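PDB 1M72: caspase-1 subunit p19/18 from Spodoptera frugiperda, which probably acts as a cysteine endopeptidase in the caspase cascade that executes apoptosis, cleaving proteins such as the baculovirus inhibitor p35 and the immunophilin FKBP46. Local coordinates for residues 106-114 against 146-154; 34-42 against 54-65. All blocks are in the same frame, centred on the assembly; numbering follows the deposited sequence.

Contact 1: residues 106-114 against 146-154; sequences LTHGELGML and FIQACQGDR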
loop_
_atom_site.group_PDB
_atom_site.type_symbol
_atom_site.label_atom_id
_atom_site.label_comp_id
_atom_site.label_asym_id
_atom_site.label_seq_id
_atom_site.Cartn_x
_atom_site.Cartn_y
_atom_site.Cartn_z
ATOM N N LEU C 106 -14.510 -5.585 -10.564
ATOM C CA LEU C 106 -13.901 -5.982 -11.846
ATOM C C LEU C 106 -14.572 -5.066 -12.893
ATOM O O LEU C 106 -15.766 -5.252 -13.229
ATOM C CB LEU C 106 -14.233 -7.449 -12.136
ATOM C CG LEU C 106 -14.157 -8.449 -10.969
ATOM C CD1 LEU C 106 -14.686 -9.818 -11.452
ATOM C CD2 LEU C 106 -12.736 -8.599 -10.496
ATOM N N THR C 107 -13.818 -4.090 -13.409
ATOM C CA THR C 107 -14.425 -3.102 -14.317
ATOM C C THR C 107 -13.418 -2.211 -15.065
ATOM O O THR C 107 -12.217 -2.475 -15.043
ATOM C CB THR C 107 -15.410 -2.215 -13.486
ATOM O OG1 THR C 107 -16.189 -1.403 -14.362
ATOM C CG2 THR C 107 -14.654 -1.304 -12.498
ATOM N N HIS C 108 -13.908 -1.192 -15.776
ATOM C CA HIS C 108 -13.014 -0.237 -16.473
ATOM C C HIS C 108 -12.689 0.917 -15.487
ATOM O O HIS C 108 -13.512 1.281 -14.645
ATOM C CB HIS C 108 -13.682 0.410 -17.692
ATOM C CG HIS C 108 -13.726 -0.455 -18.912
ATOM N ND1 HIS C 108 -12.588 -0.886 -19.562
ATOM C CD2 HIS C 108 -14.776 -0.943 -19.618
ATOM C CE1 HIS C 108 -12.937 -1.601 -20.617
ATOM N NE2 HIS C 108 -14.259 -1.649 -20.676
ATOM N N GLY C 109 -11.503 1.497 -15.631
ATOM C CA GLY C 109 -11.103 2.602 -14.785
ATOM C C GLY C 109 -10.124 3.593 -15.414
ATOM O O GLY C 109 -9.552 3.381 -16.502
ATOM N N GLU C 110 -9.966 4.702 -14.700
ATOM C CA GLU C 110 -9.062 5.794 -15.026
ATOM C C GLU C 110 -8.469 6.178 -13.669
ATOM O O GLU C 110 -8.889 5.647 -12.630
ATOM C CB GLU C 110 -9.851 6.964 -15.595
ATOM C CG GLU C 110 -10.524 6.617 -16.925
ATOM C CD GLU C 110 -11.126 7.835 -17.620
ATOM O OE1 GLU C 110 -10.570 8.957 -17.461
ATOM O OE2 GLU C 110 -12.137 7.651 -18.328
ATOM N N LEU C 111 -7.508 7.081 -13.650
ATOM C CA LEU C 111 -6.926 7.437 -12.363
ATOM C C LEU C 111 -8.023 8.053 -11.493
ATOM O O LEU C 111 -8.717 8.972 -11.939
ATOM C CB LEU C 111 -5.758 8.404 -12.557
ATOM C CG LEU C 111 -5.088 8.974 -11.307
ATOM C CD1 LEU C 111 -4.485 7.899 -10.476
ATOM C CD2 LEU C 111 -4.024 9.978 -11.752
ATOM N N GLY C 112 -8.215 7.487 -10.291
ATOM C CA GLY C 112 -9.216 7.972 -9.358
ATOM C C GLY C 112 -10.614 7.670 -9.844
ATOM O O GLY C 112 -11.609 8.307 -9.435
ATOM N N MET C 113 -10.753 6.664 -10.692
ATOM C CA MET C 113 -12.094 6.429 -11.194
ATOM C C MET C 113 -12.419 4.966 -11.550
ATOM O O MET C 113 -11.571 4.247 -12.090
ATOM C CB MET C 113 -12.273 7.362 -12.411
ATOM C CG MET C 113 -13.596 7.353 -13.127
ATOM S SD MET C 113 -13.468 8.164 -14.817
ATOM C CE MET C 113 -12.560 9.700 -14.440
ATOM N N LEU C 114 -13.638 4.555 -11.212
ATOM C CA LEU C 114 -14.168 3.252 -11.549
ATOM C C LEU C 114 -15.489 3.462 -12.323
ATOM O O LEU C 114 -16.213 4.438 -12.083
ATOM C CB LEU C 114 -14.433 2.419 -10.277
ATOM C CG LEU C 114 -13.124 2.004 -9.606
ATOM C CD1 LEU C 114 -13.407 1.296 -8.336
ATOM C CD2 LEU C 114 -12.339 1.117 -10.538
ATOM N N PHE C 146 -10.440 -5.508 -3.374
ATOM C CA PHE C 146 -9.662 -5.899 -4.526
ATOM C C PHE C 146 -10.220 -5.236 -5.757
ATOM O O PHE C 146 -11.412 -5.349 -6.055
ATOM C CB PHE C 146 -9.657 -7.412 -4.676
ATOM C CG PHE C 146 -8.960 -8.096 -3.564
ATOM C CD1 PHE C 146 -9.649 -8.412 -2.380
ATOM C CD2 PHE C 146 -7.611 -8.394 -3.665
ATOM C CE1 PHE C 146 -8.989 -9.019 -1.315
ATOM C CE2 PHE C 146 -6.920 -9.007 -2.598
ATOM C CZ PHE C 146 -7.620 -9.322 -1.411
ATOM N N ILE C 147 -9.349 -4.544 -6.479
ATOM C CA ILE C 147 -9.811 -3.836 -7.649
ATOM C C ILE C 147 -9.108 -4.180 -8.932
ATOM O O ILE C 147 -7.886 -3.960 -9.082
ATOM C CB ILE C 147 -9.707 -2.313 -7.411
ATOM C CG1 ILE C 147 -10.554 -1.942 -6.187
ATOM C CG2 ILE C 147 -10.180 -1.540 -8.654
ATOM C CD1 ILE C 147 -10.113 -0.733 -5.582
ATOM N N GLN C 148 -9.862 -4.766 -9.857
ATOM C CA GLN C 148 -9.309 -5.067 -11.190
ATOM C C GLN C 148 -9.914 -3.983 -12.100
ATOM O O GLN C 148 -11.100 -4.007 -12.374
ATOM C CB GLN C 148 -9.722 -6.450 -11.661
ATOM C CG GLN C 148 -9.389 -6.773 -13.158
ATOM C CD GLN C 148 -7.955 -6.454 -13.523
ATOM O OE1 GLN C 148 -7.003 -6.826 -12.822
ATOM N NE2 GLN C 148 -7.787 -5.761 -14.629
ATOM N N ALA C 149 -9.082 -3.030 -12.512
ATOM C CA ALA C 149 -9.475 -1.900 -13.368
ATOM C C ALA C 149 -8.229 -1.058 -13.653
ATOM O O ALA C 149 -7.252 -1.110 -12.881
ATOM C CB ALA C 149 -10.547 -1.033 -12.682
ATOM N N CYS C 150 -8.224 -0.299 -14.752
ATOM C CA CYS C 150 -7.047 0.520 -15.037
ATOM C C CYS C 150 -7.081 1.727 -14.118
ATOM O O CYS C 150 -8.165 2.155 -13.716
ATOM C CB CYS C 150 -7.091 1.049 -16.460
ATOM S SG CYS C 150 -6.799 -0.208 -17.678
ATOM N N GLN C 151 -5.902 2.265 -13.807
ATOM C CA GLN C 151 -5.793 3.454 -12.959
ATOM C C GLN C 151 -5.180 4.556 -13.850
ATOM O O GLN C 151 -4.592 5.520 -13.358
ATOM C CB GLN C 151 -4.876 3.201 -11.761
ATOM C CG GLN C 151 -5.393 2.238 -10.734
ATOM C CD GLN C 151 -4.896 2.613 -9.331
ATOM O OE1 GLN C 151 -5.309 3.634 -8.774
ATOM N NE2 GLN C 151 -4.004 1.800 -8.769
ATOM N N GLY C 152 -5.354 4.403 -15.160
ATOM C CA GLY C 152 -4.793 5.348 -16.101
ATOM C C GLY C 152 -4.417 4.660 -17.401
ATOM O O GLY C 152 -4.766 3.504 -17.626
ATOM N N ASP C 153 -3.690 5.363 -18.262
ATOM C CA ASP C 153 -3.308 4.805 -19.539
ATOM C C ASP C 153 -1.828 4.745 -19.754
ATOM O O ASP C 153 -1.394 4.678 -20.877
ATOM C CB ASP C 153 -3.953 5.593 -20.691
ATOM C CG ASP C 153 -3.504 7.097 -20.742
ATOM O OD1 ASP C 153 -2.361 7.453 -20.356
ATOM O OD2 ASP C 153 -4.316 7.927 -21.202
ATOM N N ARG C 154 -1.029 4.773 -18.705
ATOM C CA ARG C 154 0.401 4.681 -18.930
ATOM C C ARG C 154 0.793 3.191 -19.143
ATOM O O ARG C 154 0.058 2.276 -18.725
ATOM C CB ARG C 154 1.159 5.338 -17.771
ATOM C CG ARG C 154 0.685 6.764 -17.525
ATOM C CD ARG C 154 1.819 7.690 -17.117
ATOM N NE ARG C 154 1.464 9.131 -17.159
ATOM C CZ ARG C 154 0.951 9.808 -18.210
ATOM N NH1 ARG C 154 0.687 9.197 -19.371
ATOM N NH2 ARG C 154 0.730 11.126 -18.109
HETATM O O HOH W 1 -7.477 3.796 -18.899
HETATM O O HOH W 2 -7.667 4.876 -9.633
HETATM O O HOH W 3 -9.275 3.073 -11.041
#
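Thr107 and Gln148 supply the hydrogen bond that directly joins residues 106-114 to 146-154. Thr107 N lies 2.9 Å from Gln148 O with an N-H...O angle of 168°, and the donor sits almost on the prolongation of the carbonyl (C=O...N 172°). This fits the parallel bridge between Leu106 and Gln148, where two sheet strands end side by side. A CA-H...O contact extends the pairing by one residue: Ala149 CA is 3.3 Å from Thr107 O.

Apolar contacts lie on two sides. With the strand residues, Leu106 CD2 meets Gln148 CB at 3.9 Å, the two side chains crossing at about a right angle. Gln148 then bends at chi2 (50°), which takes its amide away from Leu106 to Ser194 and to an acidic side chain of the bound peptide. Beyond the strand end, Ala149 CB points into the first segment, where Leu114 CD2 approaches to 3.5 Å; Leu114 CD2 also touches Ile147 CG2 at 3.9 Å.

Water joins the loops farther along. Water 3 lies 2.8 Å from Met113 O and 3.0 Å from Cys150 O, donating toward both, although it has more acceptors in reach than protons. Water 1 connects Gly109 O with Gly152 O, the second bond being weak. Residues 110-113 form a type II turn that closes a small hairpin over the loop at 150-152.

His108 and Cys150, the catalytic pair by similarity, thus sit on adjacent strand-end loops. Cys150 SG is covalently linked to the bound peptide, and backbone hydrogen bonds reach that peptide from Gly109 and Cys150, consistent with the oxyanion hole of the caspase active site.

Contact 2: residues 34-42 against 54-65; sequences MAIIFNHEH and TNVDSDNLSKVL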
loop_
_atom_site.group_PDB
_atom_site.type_symbol
_atom_site.label_atom_id
_atom_site.label_comp_id
_atom_site.label_asym_id
_atom_site.label_seq_id
_atom_site.Cartn_x
_atom_site.Cartn_y
_atom_site.Cartn_z
ATOM N N MET C 34 -18.847 -11.703 4.653
ATOM C CA MET C 34 -19.342 -11.451 3.306
ATOM C C MET C 34 -18.216 -11.089 2.330
ATOM O O MET C 34 -17.244 -10.405 2.691
ATOM C CB MET C 34 -20.320 -10.282 3.347
ATOM C CG MET C 34 -21.586 -10.584 4.135
ATOM S SD MET C 34 -22.703 -9.185 4.269
ATOM C CE MET C 34 -23.008 -8.778 2.479
ATOM N N ALA C 35 -18.372 -11.571 1.099
ATOM C CA ALA C 35 -17.471 -11.278 -0.015
ATOM C C ALA C 35 -18.403 -10.767 -1.136
ATOM O O ALA C 35 -19.203 -11.523 -1.699
ATOM C CB ALA C 35 -16.740 -12.536 -0.469
ATOM N N ILE C 36 -18.324 -9.480 -1.446
ATOM C CA ILE C 36 -19.180 -8.916 -2.493
ATOM C C ILE C 36 -18.365 -8.711 -3.767
ATOM O O ILE C 36 -17.353 -8.032 -3.745
ATOM C CB ILE C 36 -19.714 -7.513 -2.161
ATOM C CG1 ILE C 36 -20.343 -7.455 -0.796
ATOM C CG2 ILE C 36 -20.714 -7.110 -3.216
ATOM C CD1 ILE C 36 -20.782 -6.016 -0.488
ATOM N N ILE C 37 -18.829 -9.272 -4.869
ATOM C CA ILE C 37 -18.126 -9.088 -6.126
ATOM C C ILE C 37 -18.969 -8.249 -7.104
ATOM O O ILE C 37 -20.100 -8.599 -7.440
ATOM C CB ILE C 37 -17.779 -10.461 -6.749
ATOM C CG1 ILE C 37 -16.876 -11.252 -5.779
ATOM C CG2 ILE C 37 -17.087 -10.262 -8.093
ATOM C CD1 ILE C 37 -16.610 -12.757 -6.172
ATOM N N PHE C 38 -18.453 -7.112 -7.520
ATOM C CA PHE C 38 -19.178 -6.321 -8.503
ATOM C C PHE C 38 -18.453 -6.577 -9.782
ATOM O O PHE C 38 -17.379 -6.050 -10.024
ATOM C CB PHE C 38 -19.156 -4.831 -8.177
ATOM C CG PHE C 38 -19.840 -4.510 -6.901
ATOM C CD1 PHE C 38 -19.123 -4.480 -5.705
ATOM C CD2 PHE C 38 -21.210 -4.257 -6.880
ATOM C CE1 PHE C 38 -19.750 -4.197 -4.491
ATOM C CE2 PHE C 38 -21.870 -3.969 -5.677
ATOM C CZ PHE C 38 -21.137 -3.936 -4.461
ATOM N N ASN C 39 -19.071 -7.405 -10.605
ATOM C CA ASN C 39 -18.521 -7.822 -11.898
ATOM C C ASN C 39 -19.209 -7.065 -13.017
ATOM O O ASN C 39 -20.448 -7.156 -13.157
ATOM C CB ASN C 39 -18.752 -9.317 -12.054
ATOM C CG ASN C 39 -18.124 -9.853 -13.274
ATOM O OD1 ASN C 39 -18.704 -10.673 -13.961
ATOM N ND2 ASN C 39 -16.928 -9.389 -13.567
ATOM N N HIS C 40 -18.410 -6.351 -13.819
ATOM C CA HIS C 40 -18.948 -5.523 -14.907
ATOM C C HIS C 40 -18.480 -5.956 -16.247
ATOM O O HIS C 40 -17.313 -5.781 -16.555
ATOM C CB HIS C 40 -18.538 -4.067 -14.740
ATOM C CG HIS C 40 -19.172 -3.408 -13.568
ATOM N ND1 HIS C 40 -20.449 -2.888 -13.613
ATOM C CD2 HIS C 40 -18.748 -3.272 -12.289
ATOM C CE1 HIS C 40 -20.788 -2.463 -12.410
ATOM N NE2 HIS C 40 -19.775 -2.683 -11.590
ATOM N N GLU C 41 -19.387 -6.488 -17.061
ATOM C CA GLU C 41 -18.993 -6.952 -18.401
ATOM C C GLU C 41 -19.408 -6.032 -19.555
ATOM O O GLU C 41 -18.710 -5.919 -20.560
ATOM C CB GLU C 41 -19.542 -8.371 -18.661
ATOM C CG GLU C 41 -18.932 -9.086 -19.912
ATOM C CD GLU C 41 -19.446 -10.527 -20.099
ATOM O OE1 GLU C 41 -20.557 -10.861 -19.589
ATOM O OE2 GLU C 41 -18.740 -11.320 -20.764
ATOM N N HIS C 42 -20.525 -5.352 -19.381
ATOM C CA HIS C 42 -21.045 -4.516 -20.439
ATOM C C HIS C 42 -21.398 -3.150 -19.875
ATOM O O HIS C 42 -21.752 -3.026 -18.711
ATOM C CB HIS C 42 -22.258 -5.239 -21.032
ATOM C CG HIS C 42 -21.965 -6.656 -21.425
ATOM N ND1 HIS C 42 -22.592 -7.745 -20.839
ATOM C CD2 HIS C 42 -21.113 -7.169 -22.358
ATOM C CE1 HIS C 42 -22.144 -8.860 -21.403
ATOM N NE2 HIS C 42 -21.248 -8.541 -22.328
ATOM N N THR C 54 -13.973 -11.231 -17.953
ATOM C CA THR C 54 -14.248 -10.870 -16.554
ATOM C C THR C 54 -15.114 -11.928 -15.860
ATOM O O THR C 54 -15.037 -12.063 -14.652
ATOM C CB THR C 54 -14.939 -9.448 -16.452
ATOM O OG1 THR C 54 -14.974 -9.027 -15.092
ATOM C CG2 THR C 54 -16.351 -9.469 -16.973
ATOM N N ASN C 55 -15.922 -12.679 -16.619
ATOM C CA ASN C 55 -16.758 -13.710 -16.015
ATOM C C ASN C 55 -15.869 -14.875 -15.566
ATOM O O ASN C 55 -16.201 -15.601 -14.616
ATOM C CB ASN C 55 -17.875 -14.188 -16.975
ATOM C CG ASN C 55 -18.974 -13.127 -17.181
ATOM O OD1 ASN C 55 -19.888 -13.306 -17.995
ATOM N ND2 ASN C 55 -18.884 -12.026 -16.455
ATOM N N VAL C 56 -14.745 -15.067 -16.247
ATOM C CA VAL C 56 -13.823 -16.092 -15.811
ATOM C C VAL C 56 -13.247 -15.616 -14.428
ATOM O O VAL C 56 -13.159 -16.429 -13.478
ATOM C CB VAL C 56 -12.682 -16.282 -16.845
ATOM C CG1 VAL C 56 -11.607 -17.234 -16.286
ATOM C CG2 VAL C 56 -13.247 -16.865 -18.149
ATOM N N ASP C 57 -12.892 -14.321 -14.292
ATOM C CA ASP C 57 -12.362 -13.809 -13.014
ATOM C C ASP C 57 -13.408 -13.961 -11.911
ATOM O O ASP C 57 -13.127 -14.451 -10.822
ATOM C CB ASP C 57 -11.997 -12.315 -13.073
ATOM C CG ASP C 57 -10.730 -12.043 -13.848
ATOM O OD1 ASP C 57 -10.025 -13.000 -14.258
ATOM O OD2 ASP C 57 -10.438 -10.848 -14.047
ATOM N N SER C 58 -14.628 -13.547 -12.220
ATOM C CA SER C 58 -15.712 -13.611 -11.267
ATOM C C SER C 58 -15.954 -15.029 -10.755
ATOM O O SER C 58 -16.082 -15.226 -9.544
ATOM C CB SER C 58 -16.981 -13.061 -11.896
ATOM O OG SER C 58 -17.929 -12.733 -10.892
ATOM N N ASP C 59 -16.021 -16.005 -11.665
ATOM C CA ASP C 59 -16.268 -17.395 -11.293
ATOM C C ASP C 59 -15.146 -17.940 -10.445
ATOM O O ASP C 59 -15.351 -18.587 -9.424
ATOM C CB ASP C 59 -16.373 -18.284 -12.537
ATOM C CG ASP C 59 -17.677 -18.082 -13.293
ATOM O OD1 ASP C 59 -18.644 -17.557 -12.696
ATOM O OD2 ASP C 59 -17.736 -18.474 -14.483
ATOM N N ASN C 60 -13.947 -17.705 -10.928
ATOM C CA ASN C 60 -12.734 -18.136 -10.261
ATOM C C ASN C 60 -12.620 -17.536 -8.828
ATOM O O ASN C 60 -12.341 -18.240 -7.880
ATOM C CB ASN C 60 -11.589 -17.671 -11.159
ATOM C CG ASN C 60 -10.258 -18.284 -10.823
ATOM O OD1 ASN C 60 -10.135 -19.179 -9.954
ATOM N ND2 ASN C 60 -9.215 -17.805 -11.530
ATOM N N LEU C 61 -12.861 -16.238 -8.668
ATOM C CA LEU C 61 -12.708 -15.622 -7.347
ATOM C C LEU C 61 -13.815 -16.121 -6.403
ATOM O O LEU C 61 -13.593 -16.412 -5.237
ATOM C CB LEU C 61 -12.725 -14.084 -7.471
ATOM C CG LEU C 61 -12.546 -13.337 -6.146
ATOM C CD1 LEU C 61 -11.173 -13.654 -5.514
ATOM C CD2 LEU C 61 -12.693 -11.862 -6.378
ATOM N N SER C 62 -15.013 -16.201 -6.937
ATOM C CA SER C 62 -16.150 -16.689 -6.189
ATOM C C SER C 62 -15.859 -18.109 -5.674
ATOM O O SER C 62 -16.104 -18.421 -4.517
ATOM C CB SER C 62 -17.382 -16.710 -7.105
ATOM O OG SER C 62 -18.455 -17.398 -6.489
ATOM N N LYS C 63 -15.328 -18.967 -6.541
ATOM C CA LYS C 63 -15.045 -20.325 -6.131
ATOM C C LYS C 63 -13.986 -20.430 -5.024
ATOM O O LYS C 63 -14.157 -21.177 -4.044
ATOM C CB LYS C 63 -14.607 -21.163 -7.333
ATOM C CG LYS C 63 -14.062 -22.535 -6.949
ATOM C CD LYS C 63 -14.021 -23.531 -8.142
ATOM C CE LYS C 63 -13.481 -24.923 -7.687
ATOM N NZ LYS C 63 -13.581 -25.978 -8.746
ATOM N N VAL C 64 -12.887 -19.705 -5.169
ATOM C CA VAL C 64 -11.885 -19.804 -4.137
ATOM C C VAL C 64 -12.336 -19.153 -2.817
ATOM O O VAL C 64 -12.070 -19.687 -1.742
ATOM C CB VAL C 64 -10.524 -19.254 -4.605
ATOM C CG1 VAL C 64 -10.551 -17.697 -4.664
ATOM C CG2 VAL C 64 -9.434 -19.781 -3.668
ATOM N N LEU C 65 -13.044 -18.030 -2.877
ATOM C CA LEU C 65 -13.498 -17.408 -1.648
ATOM C C LEU C 65 -14.531 -18.303 -0.904
ATOM O O LEU C 65 -14.644 -18.252 0.322
ATOM C CB LEU C 65 -14.066 -16.015 -1.939
ATOM C CG LEU C 65 -13.057 -15.061 -2.596
ATOM C CD1 LEU C 65 -13.726 -13.741 -2.915
ATOM C CD2 LEU C 65 -11.860 -14.838 -1.657
HETATM O O HOH W 4 -16.496 -13.781 -19.815
#
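Thr54 OG1 receives two donors, both weakly: Asn39 ND2 across the contact and Arg51 NH1 from the intervening loop. The Asn39 ND2 to Thr54 OG1 distance is 2.5 Å, short for such a pair, yet its N-H...O angle is only 126°, so the bond is bent and its exact length is doubtful. Asn39 turns CG anti to its own backbone N (chi1 -175°), sending the amide from strand 34-39 toward the threonine, which comes from the opposite direction.

At the other end of the amide, Asn39 OD1 lies 2.8 Å from Asn55 ND2, with the two amide planes 62° apart, and Ser58 CB packs against the same oxygen at 3.6 Å. Next to it, Glu41 OE1 and Asn55 OD1 approach to 3.0 Å as two acceptors; as modelled, this pair would probably be unfavourable. Water 4 offers the carboxylate and the helix start a weak link between Glu41 OE2 and Asn55 N. The aliphatic part of Glu41 does better, its CB resting 3.8 Å from Thr54 CG2.

Toward the other end, the chemistry becomes apolar. Ile37 extends CD1 to Leu61 CD2 at 4.0 Å and also over the backbone around Ser62, while its CG2 branch faces Ser58 OG. Ala35 CB meets Leu65 CD1 at 4.1 Å.

The strand and helix axes approach to 9.4 Å and run nearly antiparallel, the packing of strand on helix that begins a beta-alpha-beta unit completed by strand 70-76. Ala35, Ile37 and Asn39 all face the helix, so a hydrocarbon seam passes into a buried amide-hydroxyl cluster. The chemistry implies a polar end held by weak or undecided contacts around Asn39 and Thr54, whereas the clearly favourable packing is that of Ile37 and Ala35 on Leu61 and Leu65.

How the contacts relate
From the N terminus, strand 31-39 comes first, and contact 2 closes the short loop that leads to helix 54-67. The chain then passes through strand 70-76, helix 80-92 and strand 98-106 before contact 1 opens; that contact spans 31 residues and closes on the end of strand 143-148. The two loops are in series, neither nested nor crossed. Leu106 joins them: its N and O probably hydrogen-bond to Phe38 O (3.0 Å) and His40 N (2.9 Å), while its side chain packs on Asn39 and Thr54. Contact 2 therefore fastens a helix to the central sheet, and contact 1 joins neighbouring strand ends of that sheet at the active site.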